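Local coordinates for protein putative secreted lipase (Streptomyces sp. W007, PDB 5H6B) that probably hydrolyses triacylglycerols to release fatty acids, as a secreted, thermostable serine lipase of the alpha/beta-hydrolase fold, at residues V89-D92 against K93-A97; P175-T178 against K179-A182; R217-L221 against Q222-P226. All coordinates share one frame; numbering follows the deposited sequence.

Contact 1. Residues V89-D92 against K93-A97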
loop_
_atom_site.group_PDB
_atom_site.type_symbol
_atom_site.label_atom_id
_atom_site.label_comp_id
_atom_site.label_asym_id
_atom_site.label_seq_id
_atom_site.Cartn_x
_atom_site.Cartn_y
_atom_site.Cartn_z
ATOM N N VAL A 89 9.953 -1.432 12.247
ATOM C CA VAL A 89 10.103 -2.629 13.113
ATOM C C VAL A 89 9.609 -3.899 12.400
ATOM O O VAL A 89 10.269 -4.952 12.435
ATOM C CB VAL A 89 9.338 -2.456 14.454
ATOM C CG1 VAL A 89 9.219 -3.775 15.217
ATOM C CG2 VAL A 89 10.008 -1.394 15.320
ATOM N N PHE A 90 8.458 -3.796 11.740
ATOM C CA PHE A 90 7.863 -4.959 11.066
ATOM C C PHE A 90 8.728 -5.487 9.907
ATOM O O PHE A 90 8.900 -6.704 9.775
ATOM C CB PHE A 90 6.440 -4.640 10.598
ATOM C CG PHE A 90 5.684 -5.836 10.087
ATOM C CD1 PHE A 90 4.986 -6.651 10.956
ATOM C CD2 PHE A 90 5.673 -6.147 8.726
ATOM C CE1 PHE A 90 4.282 -7.749 10.490
ATOM C CE2 PHE A 90 4.966 -7.235 8.252
ATOM C CZ PHE A 90 4.268 -8.042 9.140
ATOM N N VAL A 91 9.267 -4.595 9.077
ATOM C CA VAL A 91 10.149 -5.021 7.978
ATOM C C VAL A 91 11.427 -5.688 8.524
ATOM O O VAL A 91 11.839 -6.724 8.010
ATOM C CB VAL A 91 10.510 -3.868 7.002
ATOM C CG1 VAL A 91 11.563 -4.318 5.986
ATOM C CG2 VAL A 91 9.276 -3.375 6.259
ATOM N N ASP A 92 12.034 -5.096 9.554
ATOM C CA ASP A 92 13.219 -5.686 10.212
ATOM C C ASP A 92 12.917 -7.107 10.693
ATOM O O ASP A 92 13.684 -8.028 10.433
ATOM C CB ASP A 92 13.712 -4.808 11.381
ATOM C CG ASP A 92 14.337 -3.477 10.916
ATOM O OD1 ASP A 92 14.864 -3.401 9.788
ATOM O OD2 ASP A 92 14.311 -2.490 11.689
ATOM N N LYS A 93 11.770 -7.275 11.340
ATOM C CA LYS A 93 11.305 -8.580 11.841
ATOM C C LYS A 93 11.073 -9.621 10.741
ATOM O O LYS A 93 11.363 -10.814 10.927
ATOM C CB LYS A 93 10.024 -8.356 12.649
ATOM C CG LYS A 93 9.369 -9.577 13.280
ATOM C CD LYS A 93 8.093 -9.189 14.026
ATOM C CE LYS A 93 8.346 -8.077 15.044
ATOM N NZ LYS A 93 7.335 -8.043 16.131
ATOM N N VAL A 94 10.554 -9.178 9.599
ATOM C CA VAL A 94 10.353 -10.067 8.439
ATOM C C VAL A 94 11.706 -10.451 7.793
ATOM O O VAL A 94 11.903 -11.603 7.366
ATOM C CB VAL A 94 9.384 -9.427 7.393
ATOM C CG1 VAL A 94 9.309 -10.242 6.112
ATOM C CG2 VAL A 94 7.982 -9.268 7.970
ATOM N N LEU A 95 12.618 -9.487 7.708
ATOM C CA LEU A 95 13.962 -9.749 7.170
ATOM C C LEU A 95 14.806 -10.619 8.120
ATOM O O LEU A 95 15.402 -11.602 7.672
ATOM C CB LEU A 95 14.674 -8.436 6.810
ATOM C CG LEU A 95 13.995 -7.631 5.687
ATOM C CD1 LEU A 95 14.784 -6.367 5.349
ATOM C CD2 LEU A 95 13.784 -8.472 4.437
ATOM N N ASP A 96 14.807 -10.290 9.418
ATOM C CA ASP A 96 15.460 -11.122 10.459
ATOM C C ASP A 96 15.023 -12.588 10.390
ATOM O O ASP A 96 15.840 -13.463 10.590
ATOM C CB ASP A 96 15.213 -10.580 11.887
ATOM C CG ASP A 96 15.953 -9.260 12.174
ATOM O OD1 ASP A 96 16.764 -8.798 11.339
ATOM O OD2 ASP A 96 15.714 -8.664 13.252
ATOM N N ALA A 97 13.752 -12.846 10.079
ATOM C CA ALA A 97 13.200 -14.205 10.031
ATOM C C ALA A 97 13.422 -14.937 8.703
ATOM O O ALA A 97 13.776 -16.122 8.686
ATOM C CB ALA A 97 11.713 -14.164 10.356
#
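K93 and V89 join 89-92 to 93-97 within helix 80-98, the amide N of K93 reaching the carbonyl O of V89 at 3.0 Å as the first of four successive i to i+4 backbone bonds. The lysine chain bends at chi3 and passes V89 at a distance, its CE 4.4 Å from V89 CG1. V94 follows, its N bonded to F90 O, and comes obliquely to the phenyl ring with one methyl: V94 CG2 lies 3.6 Å from F90 CE2. That methyl is turned to the ring because CG1 takes the place anti to the backbone N (chi1 172°), leaving CG2 beside the N. F90 and V94 together pack on F61 of strand 59-63. One residue on, L95 N bonds to V91 O, and the two side chains lie side by side, L95 CD1 3.9 Å from V91 CG1. D96 N makes the shortest backbone bond, 2.7 Å to D92 O and nearly straight at 171°. The carboxylates of D92 and D96 stay apart, OD1 to OD1 5.9 Å. D92 and D88, one turn earlier, bind a zinc ion, and D92 OD1 has a long, weak ion pair with K127. The helix is thus amphipathic, with F90, V91 and V94 toward the protein and acidic groups on another side; the zinc probably offsets the repulsion between the close carboxylates of D88 and D92.

Contact 2. Residues P175-T178 against K179-A182; sequences PFIT and KLTA
T181 and I177 carry the polar part of this contact, one turn apart along the short helix 175-181. The carbonyl O of I177 accepts two bonds from the same threonine: the amide N of T181 at 3.0 Å, and its hydroxyl OG1 at 2.9 Å. The amide comes in nearly end-on to the carbonyl, whereas the hydroxyl sits above the carbonyl plane, 42° out of it. Chi1 of 64° puts OG1 between the backbone N and the carbonyl carbon, from where it can reach back one turn. Earlier backbone bonds follow the helical pattern, K179 N to P175 O at 3.1 Å and L180 N to F176 O at 3.0 Å.

The apolar part centres on L180, whose CD2 lies 4.1 Å from F176 CE2 and 4.5 Å from I177 CD1. F176 and L180 run side by side, both with CG anti to the backbone N, and all three buried side chains touch M113 of helix 110-113. The F176 ring also meets the ring of Y117, their planes inclined by about 15°. K179 extends to a cation-pi contact with F121 of helix 115-121; T178 OG1 bonds to S174 O.

A valine here, in place of T181, removes the hydroxyl, and I177 O would probably keep the amide of T181 but lose its second donor from that residue. Chemically, the contact pairs an apolar face set against helices 110-113 and 115-121 with a carbonyl oxygen that accepts two hydrogen bonds from T181, which also touches H139, a zinc ligand.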
loop_
_atom_site.group_PDB
_atom_site.type_symbol
_atom_site.label_atom_id
_atom_site.label_comp_id
_atom_site.label_asym_id
_atom_site.label_seq_id
_atom_site.Cartn_x
_atom_site.Cartn_y
_atom_site.Cartn_z
ATOM N N PRO A 175 1.022 19.440 8.331
ATOM C CA PRO A 175 2.442 19.363 8.643
ATOM C C PRO A 175 3.056 18.066 8.140
ATOM O O PRO A 175 4.173 18.090 7.629
ATOM C CB PRO A 175 2.483 19.449 10.178
ATOM C CG PRO A 175 1.246 20.211 10.542
ATOM C CD PRO A 175 0.215 19.876 9.490
ATOM N N PHE A 176 2.331 16.951 8.252
ATOM C CA PHE A 176 2.883 15.660 7.835
ATOM C C PHE A 176 3.152 15.580 6.319
ATOM O O PHE A 176 4.232 15.153 5.898
ATOM C CB PHE A 176 1.968 14.495 8.238
ATOM C CG PHE A 176 2.509 13.161 7.823
ATOM C CD1 PHE A 176 3.512 12.558 8.563
ATOM C CD2 PHE A 176 2.068 12.546 6.655
ATOM C CE1 PHE A 176 4.034 11.337 8.180
ATOM C CE2 PHE A 176 2.584 11.332 6.266
ATOM C CZ PHE A 176 3.578 10.729 7.025
ATOM N N ILE A 177 2.155 15.940 5.512
ATOM C CA ILE A 177 2.281 15.880 4.049
ATOM C C ILE A 177 3.367 16.871 3.584
ATOM O O ILE A 177 4.217 16.512 2.758
ATOM C CB ILE A 177 0.912 16.109 3.349
ATOM C CG1 ILE A 177 -0.022 14.922 3.627
ATOM C CG2 ILE A 177 1.059 16.326 1.843
ATOM C CD1 ILE A 177 0.482 13.564 3.157
ATOM N N THR A 178 3.366 18.078 4.155
ATOM C CA THR A 178 4.422 19.081 3.881
ATOM C C THR A 178 5.839 18.517 4.092
ATOM O O THR A 178 6.700 18.624 3.220
ATOM C CB THR A 178 4.213 20.356 4.738
ATOM O OG1 THR A 178 2.903 20.889 4.484
ATOM C CG2 THR A 178 5.264 21.422 4.410
ATOM N N LYS A 179 6.064 17.892 5.240
ATOM C CA LYS A 179 7.357 17.275 5.529
ATOM C C LYS A 179 7.683 16.209 4.505
ATOM O O LYS A 179 8.761 16.226 3.914
ATOM C CB LYS A 179 7.385 16.653 6.928
ATOM C CG LYS A 179 8.655 15.862 7.227
ATOM C CD LYS A 179 8.860 15.615 8.714
ATOM C CE LYS A 179 10.052 14.691 8.923
ATOM N NZ LYS A 179 10.434 14.574 10.354
ATOM N N LEU A 180 6.744 15.284 4.309
ATOM C CA LEU A 180 6.957 14.127 3.434
ATOM C C LEU A 180 7.355 14.480 2.004
ATOM O O LEU A 180 8.204 13.800 1.418
ATOM C CB LEU A 180 5.701 13.239 3.400
ATOM C CG LEU A 180 5.739 11.933 2.579
ATOM C CD1 LEU A 180 6.782 10.941 3.099
ATOM C CD2 LEU A 180 4.340 11.330 2.595
ATOM N N THR A 181 6.733 15.517 1.447
ATOM C CA THR A 181 6.901 15.862 0.036
ATOM C C THR A 181 7.675 17.171 -0.238
ATOM O O THR A 181 7.607 17.699 -1.352
ATOM C CB THR A 181 5.521 15.934 -0.651
ATOM O OG1 THR A 181 4.747 17.006 -0.081
ATOM C CG2 THR A 181 4.779 14.596 -0.509
ATOM N N ALA A 182 8.396 17.687 0.762
ATOM C CA ALA A 182 9.270 18.869 0.597
ATOM C C ALA A 182 10.344 18.685 -0.496
ATOM O O ALA A 182 10.553 19.571 -1.325
ATOM C CB ALA A 182 9.939 19.213 1.925
#

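Contact 3. Residues R217-L221 against Q222-P226; sequences RNVLL and QDLCP
V219 and L224 meet at about a right angle where strand 216-220 turns into the short, weakly bonded helix 221-224, with V219 CG1 3.8 Å from L224 CD1. L221 lends a looser apolar contact, its CD1 4.5 Å from the same L224 methyl. L224 reaches back to the strand because its CG stands beside the backbone N (chi1 -52°). On another side of the turn, L220 CB packs against the carboxylate of D223, 3.6 Å from OD2.

Backbone bonds position these side chains. D223 N lies 2.9 Å from L220 O but well above that carbonyl's plane, 53° out of it. L221 O takes a weak bond from L224 N and a nearly straight one from C225 N, at 3.0 Å in the carbonyl plane. These bonds curl the chain directly after the strand.

Further out, a disulfide from C225 to C260 fastens the end of the turn, and R217, with V219 CG2 toward the rim of one guanidinium face, forms a salt bridge with E245. Strand 216-220 is the outermost strand at its end of the parallel sheet, bonded to strand 191-196, while V219, L221, L224 and C225 pack against helix 240-250.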
loop_
_atom_site.group_PDB
_atom_site.type_symbol
_atom_site.label_atom_id
_atom_site.label_comp_id
_atom_site.label_asym_id
_atom_site.label_seq_id
_atom_site.Cartn_x
_atom_site.Cartn_y
_atom_site.Cartn_z
ATOM N N ARG A 217 6.879 3.971 -12.280
ATOM C CA ARG A 217 5.919 3.596 -13.292
ATOM C C ARG A 217 4.517 3.924 -12.786
ATOM O O ARG A 217 4.068 3.336 -11.821
ATOM C CB ARG A 217 6.040 2.113 -13.614
ATOM C CG ARG A 217 5.136 1.690 -14.762
ATOM C CD ARG A 217 5.655 0.433 -15.450
ATOM N NE ARG A 217 4.629 -0.194 -16.297
ATOM C CZ ARG A 217 3.596 -0.921 -15.854
ATOM N NH1 ARG A 217 3.418 -1.130 -14.553
ATOM N NH2 ARG A 217 2.722 -1.446 -16.723
ATOM N N ASN A 218 3.834 4.855 -13.444
ATOM C CA ASN A 218 2.472 5.216 -13.082
ATOM C C ASN A 218 1.541 4.568 -14.077
ATOM O O ASN A 218 1.737 4.707 -15.267
ATOM C CB ASN A 218 2.274 6.735 -13.090
ATOM C CG ASN A 218 2.995 7.419 -11.941
ATOM O OD1 ASN A 218 2.796 7.089 -10.777
ATOM N ND2 ASN A 218 3.841 8.380 -12.266
ATOM N N VAL A 219 0.508 3.899 -13.569
ATOM C CA VAL A 219 -0.407 3.107 -14.366
ATOM C C VAL A 219 -1.848 3.493 -14.056
ATOM O O VAL A 219 -2.258 3.573 -12.882
ATOM C CB VAL A 219 -0.210 1.616 -14.047
ATOM C CG1 VAL A 219 -1.124 0.746 -14.909
ATOM C CG2 VAL A 219 1.259 1.236 -14.241
ATOM N N LEU A 220 -2.602 3.748 -15.115
ATOM C CA LEU A 220 -4.010 4.034 -15.027
ATOM C C LEU A 220 -4.745 2.725 -15.278
ATOM O O LEU A 220 -4.597 2.118 -16.351
ATOM C CB LEU A 220 -4.415 5.077 -16.063
ATOM C CG LEU A 220 -5.883 5.518 -16.020
ATOM C CD1 LEU A 220 -6.219 6.144 -14.673
ATOM C CD2 LEU A 220 -6.197 6.487 -17.161
ATOM N N LEU A 221 -5.534 2.304 -14.289
ATOM C CA LEU A 221 -6.282 1.044 -14.350
ATOM C C LEU A 221 -7.136 0.893 -15.615
ATOM O O LEU A 221 -7.260 -0.206 -16.171
ATOM C CB LEU A 221 -7.202 0.917 -13.117
ATOM C CG LEU A 221 -8.057 -0.345 -12.977
ATOM C CD1 LEU A 221 -7.132 -1.537 -12.765
ATOM C CD2 LEU A 221 -9.079 -0.185 -11.846
ATOM N N GLN A 222 -7.729 1.993 -16.056
ATOM C CA GLN A 222 -8.590 1.965 -17.217
ATOM C C GLN A 222 -7.782 1.805 -18.534
ATOM O O GLN A 222 -8.354 1.363 -19.521
ATOM C CB GLN A 222 -9.534 3.157 -17.256
ATOM C CG GLN A 222 -10.629 3.127 -16.172
ATOM C CD GLN A 222 -10.099 3.282 -14.746
ATOM O OE1 GLN A 222 -10.531 2.596 -13.824
ATOM N NE2 GLN A 222 -9.152 4.170 -14.572
ATOM N N ASP A 223 -6.476 2.118 -18.540
ATOM C CA ASP A 223 -5.596 1.766 -19.681
ATOM C C ASP A 223 -5.448 0.263 -19.827
ATOM O O ASP A 223 -5.300 -0.232 -20.937
ATOM C CB ASP A 223 -4.182 2.387 -19.562
ATOM C CG ASP A 223 -4.164 3.883 -19.829
ATOM O OD1 ASP A 223 -5.110 4.393 -20.438
ATOM O OD2 ASP A 223 -3.204 4.563 -19.416
ATOM N N LEU A 224 -5.484 -0.443 -18.698
ATOM C CA LEU A 224 -5.394 -1.902 -18.662
ATOM C C LEU A 224 -6.738 -2.544 -19.026
ATOM O O LEU A 224 -6.780 -3.507 -19.782
ATOM C CB LEU A 224 -4.957 -2.366 -17.268
ATOM C CG LEU A 224 -3.695 -1.732 -16.686
ATOM C CD1 LEU A 224 -3.475 -2.239 -15.278
ATOM C CD2 LEU A 224 -2.506 -2.042 -17.596
ATOM N N CYS A 225 -7.820 -2.032 -18.452
ATOM C CA CYS A 225 -9.155 -2.468 -18.792
ATOM C C CYS A 225 -10.094 -1.258 -18.775
ATOM O O CYS A 225 -10.458 -0.781 -17.703
ATOM C CB CYS A 225 -9.644 -3.556 -17.837
ATOM S SG CYS A 225 -11.287 -4.211 -18.236
ATOM N N PRO A 226 -10.489 -0.760 -19.971
ATOM C CA PRO A 226 -11.413 0.378 -20.116
ATOM C C PRO A 226 -12.749 0.273 -19.370
ATOM O O PRO A 226 -13.318 1.310 -19.007
ATOM C CB PRO A 226 -11.690 0.421 -21.634
ATOM C CG PRO A 226 -10.494 -0.211 -22.259
ATOM C CD PRO A 226 -9.963 -1.215 -21.283
#

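Overall arrangement
The three contacts follow one another along the chain without touching, all within the class 2 lipase range of an alpha/beta-hydrolase fold. Contacts 1 and 3 lie on opposite sides of the chain's centre, their centres about 32 Å apart; contact 2 is about 26 Å from contact 1 and about 27 Å from contact 3, centre to centre. Contact 1 belongs to helix 80-98, which precedes strand 103-108 and the probable nucleophile elbow; contact 2 lies along helix 175-181, before strand 191-196; contact 3 leaves strand 216-220, the neighbour of 191-196. D92 of contact 1 is a zinc ligand, T181 of contact 2 lies near a zinc ion, and C225 of contact 3 is in a disulfide.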